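Local coordinates for DUF1254 domain-containing protein (Vibrio parahaemolyticus, PDB 3U07) that is of unknown function but pairs a DUF1254 domain with a DUF1214 domain and probably carries an N-terminal export signal, at residues S349-N355 with P407-R413. The protein carries 2 engineered substitutions. Residue numbers count along the deposited sequence, not the author numbering.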
loop_
_atom_site.group_PDB
_atom_site.type_symbol
_atom_site.label_atom_id
_atom_site.label_comp_id
_atom_site.label_asym_id
_atom_site.label_seq_id
_atom_site.Cartn_x
_atom_site.Cartn_y
_atom_site.Cartn_z
ATOM N N SER A 349 9.045 -3.370 14.054
ATOM C CA SER A 349 10.445 -3.243 13.675
ATOM C C SER A 349 10.825 -1.780 13.465
ATOM O O SER A 349 9.962 -0.924 13.299
ATOM C CB SER A 349 10.688 -4.005 12.372
ATOM O OG SER A 349 9.907 -3.448 11.319
ATOM N N VAL A 350 12.123 -1.500 13.496
ATOM C CA VAL A 350 12.615 -0.157 13.242
ATOM C C VAL A 350 13.762 -0.387 12.267
ATOM O O VAL A 350 14.638 -1.215 12.510
ATOM C CB VAL A 350 13.087 0.566 14.547
ATOM C CG1 VAL A 350 12.536 -0.144 15.757
ATOM C CG2 VAL A 350 14.592 0.675 14.598
ATOM N N THR A 351 13.734 0.323 11.146
ATOM C CA THR A 351 14.753 0.158 10.113
ATOM C C THR A 351 15.488 1.465 9.842
ATOM O O THR A 351 14.902 2.543 9.917
ATOM C CB THR A 351 14.103 -0.351 8.798
ATOM O OG1 THR A 351 13.326 -1.526 9.076
ATOM C CG2 THR A 351 15.167 -0.685 7.756
ATOM N N ILE A 352 16.770 1.358 9.514
ATOM C CA ILE A 352 17.592 2.531 9.242
ATOM C C ILE A 352 17.799 2.781 7.753
ATOM O O ILE A 352 18.126 1.866 7.001
ATOM C CB ILE A 352 18.979 2.392 9.912
ATOM C CG1 ILE A 352 18.804 2.217 11.422
ATOM C CG2 ILE A 352 19.846 3.608 9.591
ATOM C CD1 ILE A 352 17.972 3.312 12.077
ATOM N N TYR A 353 17.615 4.033 7.344
ATOM C CA TYR A 353 17.781 4.431 5.949
ATOM C C TYR A 353 18.638 5.696 5.872
ATOM O O TYR A 353 18.602 6.534 6.776
ATOM C CB TYR A 353 16.419 4.729 5.314
ATOM C CG TYR A 353 15.445 3.574 5.321
ATOM C CD1 TYR A 353 15.363 2.695 4.237
ATOM C CD2 TYR A 353 14.598 3.361 6.407
ATOM C CE1 TYR A 353 14.458 1.637 4.238
ATOM C CE2 TYR A 353 13.692 2.306 6.420
ATOM C CZ TYR A 353 13.626 1.450 5.333
ATOM O OH TYR A 353 12.725 0.412 5.349
ATOM N N GLY A 354 19.405 5.832 4.793
ATOM C CA GLY A 354 20.222 7.019 4.626
ATOM C C GLY A 354 19.356 8.108 4.023
ATOM O O GLY A 354 18.535 7.832 3.151
ATOM N N ASN A 355 19.512 9.344 4.478
ATOM C CA ASN A 355 18.706 10.437 3.940
ATOM C C ASN A 355 19.026 10.743 2.477
ATOM O O ASN A 355 18.170 11.233 1.735
ATOM C CB ASN A 355 18.913 11.715 4.755
ATOM C CG ASN A 355 18.199 11.682 6.085
ATOM O OD1 ASN A 355 18.657 11.046 7.029
ATOM N ND2 ASN A 355 17.058 12.359 6.162
ATOM N N PRO A 407 23.770 11.434 7.569
ATOM C CA PRO A 407 22.411 11.650 8.068
ATOM C C PRO A 407 21.560 10.424 7.742
ATOM O O PRO A 407 21.658 9.862 6.651
ATOM C CB PRO A 407 21.961 12.891 7.302
ATOM C CG PRO A 407 23.243 13.661 7.148
ATOM C CD PRO A 407 24.210 12.569 6.737
ATOM N N PHE A 408 20.732 10.007 8.693
ATOM C CA PHE A 408 19.877 8.846 8.501
ATOM C C PHE A 408 18.533 9.087 9.160
ATOM O O PHE A 408 18.358 10.045 9.915
ATOM C CB PHE A 408 20.528 7.608 9.126
ATOM C CG PHE A 408 20.626 7.662 10.639
ATOM C CD1 PHE A 408 19.597 7.164 11.436
ATOM C CD2 PHE A 408 21.748 8.216 11.260
ATOM C CE1 PHE A 408 19.684 7.211 12.831
ATOM C CE2 PHE A 408 21.846 8.267 12.651
ATOM C CZ PHE A 408 20.814 7.764 13.439
ATOM N N TYR A 409 17.567 8.234 8.842
ATOM C CA TYR A 409 16.266 8.323 9.476
ATOM C C TYR A 409 15.850 6.906 9.818
ATOM O O TYR A 409 16.363 5.940 9.249
ATOM C CB TYR A 409 15.221 9.002 8.585
ATOM C CG TYR A 409 14.974 8.361 7.239
ATOM C CD1 TYR A 409 15.793 8.650 6.148
ATOM C CD2 TYR A 409 13.891 7.500 7.045
ATOM C CE1 TYR A 409 15.536 8.102 4.894
ATOM C CE2 TYR A 409 13.625 6.942 5.796
ATOM C CZ TYR A 409 14.452 7.250 4.725
ATOM O OH TYR A 409 14.204 6.708 3.485
ATOM N N ALA A 410 14.941 6.778 10.772
ATOM C CA ALA A 410 14.481 5.470 11.191
ATOM C C ALA A 410 12.994 5.349 10.927
ATOM O O ALA A 410 12.238 6.283 11.177
ATOM C CB ALA A 410 14.770 5.267 12.685
ATOM N N ILE A 411 12.590 4.196 10.402
ATOM C CA ILE A 411 11.186 3.923 10.119
ATOM C C ILE A 411 10.716 2.788 11.022
ATOM O O ILE A 411 11.266 1.690 10.975
ATOM C CB ILE A 411 10.966 3.468 8.660
ATOM C CG1 ILE A 411 11.222 4.626 7.691
ATOM C CG2 ILE A 411 9.551 2.908 8.507
ATOM C CD1 ILE A 411 10.227 5.765 7.796
HETATM N N MSE A 412 9.715 3.052 11.853
HETATM C CA MSE A 412 9.186 2.012 12.722
HETATM C C MSE A 412 7.898 1.486 12.080
HETATM O O MSE A 412 7.042 2.262 11.648
HETATM C CB MSE A 412 8.898 2.563 14.121
HETATM C CG MSE A 412 8.605 1.480 15.155
HETATM SE SE MSE A 412 8.597 2.142 16.988
HETATM C CE MSE A 412 10.227 3.154 16.905
ATOM N N ARG A 413 7.776 0.168 11.996
ATOM C CA ARG A 413 6.594 -0.439 11.396
ATOM C C ARG A 413 5.811 -1.259 12.415
ATOM O O ARG A 413 6.389 -1.946 13.260
ATOM C CB ARG A 413 7.005 -1.300 10.197
ATOM C CG ARG A 413 7.583 -0.478 9.047
ATOM C CD ARG A 413 7.900 -1.330 7.834
ATOM N NE ARG A 413 8.217 -0.506 6.666
ATOM C CZ ARG A 413 9.439 -0.091 6.342
ATOM N NH1 ARG A 413 10.480 -0.421 7.092
ATOM N NH2 ARG A 413 9.617 0.663 5.265
HETATM O O HOH W 1 10.948 -1.018 10.091
#
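How two antiparallel strands can present an apolar face and a largely polar, tyrosine-rich one is well illustrated here. Pro-407 O accepts a hydrogen bond from Asn-355 N (3.1 Å), extending the pairing past the strand ends. Phe-408, Ala-410 and Met-412 sit in non-hydrogen-bonded pairs, their backbones bonding outward to Leu-328, Ser-319 and Arg-317; Tyr-409, Ile-411 and Arg-413 each exchange two backbone hydrogen bonds with Tyr-353, Thr-351 and Ser-349. Phe-408 CD1 meets Ile-352 CG2 (4.0 Å). Tyr-353 CB lies over the Tyr-409 ring in a CH-pi contact; Tyr-409 OH bonds to Thr-77. Ala-410 CB packs 3.8 Å from Ile-352 CD1. Ile-411 CG1 touches Tyr-353 CE2 (3.6 Å). Met-412 CE approaches Val-350 CG1 (4.2 Å). Arg-413 NH1 and NH2 both donate to Tyr-353 OH (3.0 and 3.1 Å), which also bonds to Ile-78 O. Water 1 joins Arg-413 NH1, Ser-349 OG, Thr-351 OG1 and Ile-411 O; Ser-349 OG also bonds to Asp-81. Strands 347-354 and 408-417 form the central pair of an antiparallel sheet, ordered 315-319, 408-417, 347-354, 369-371, within the DUF1214 region.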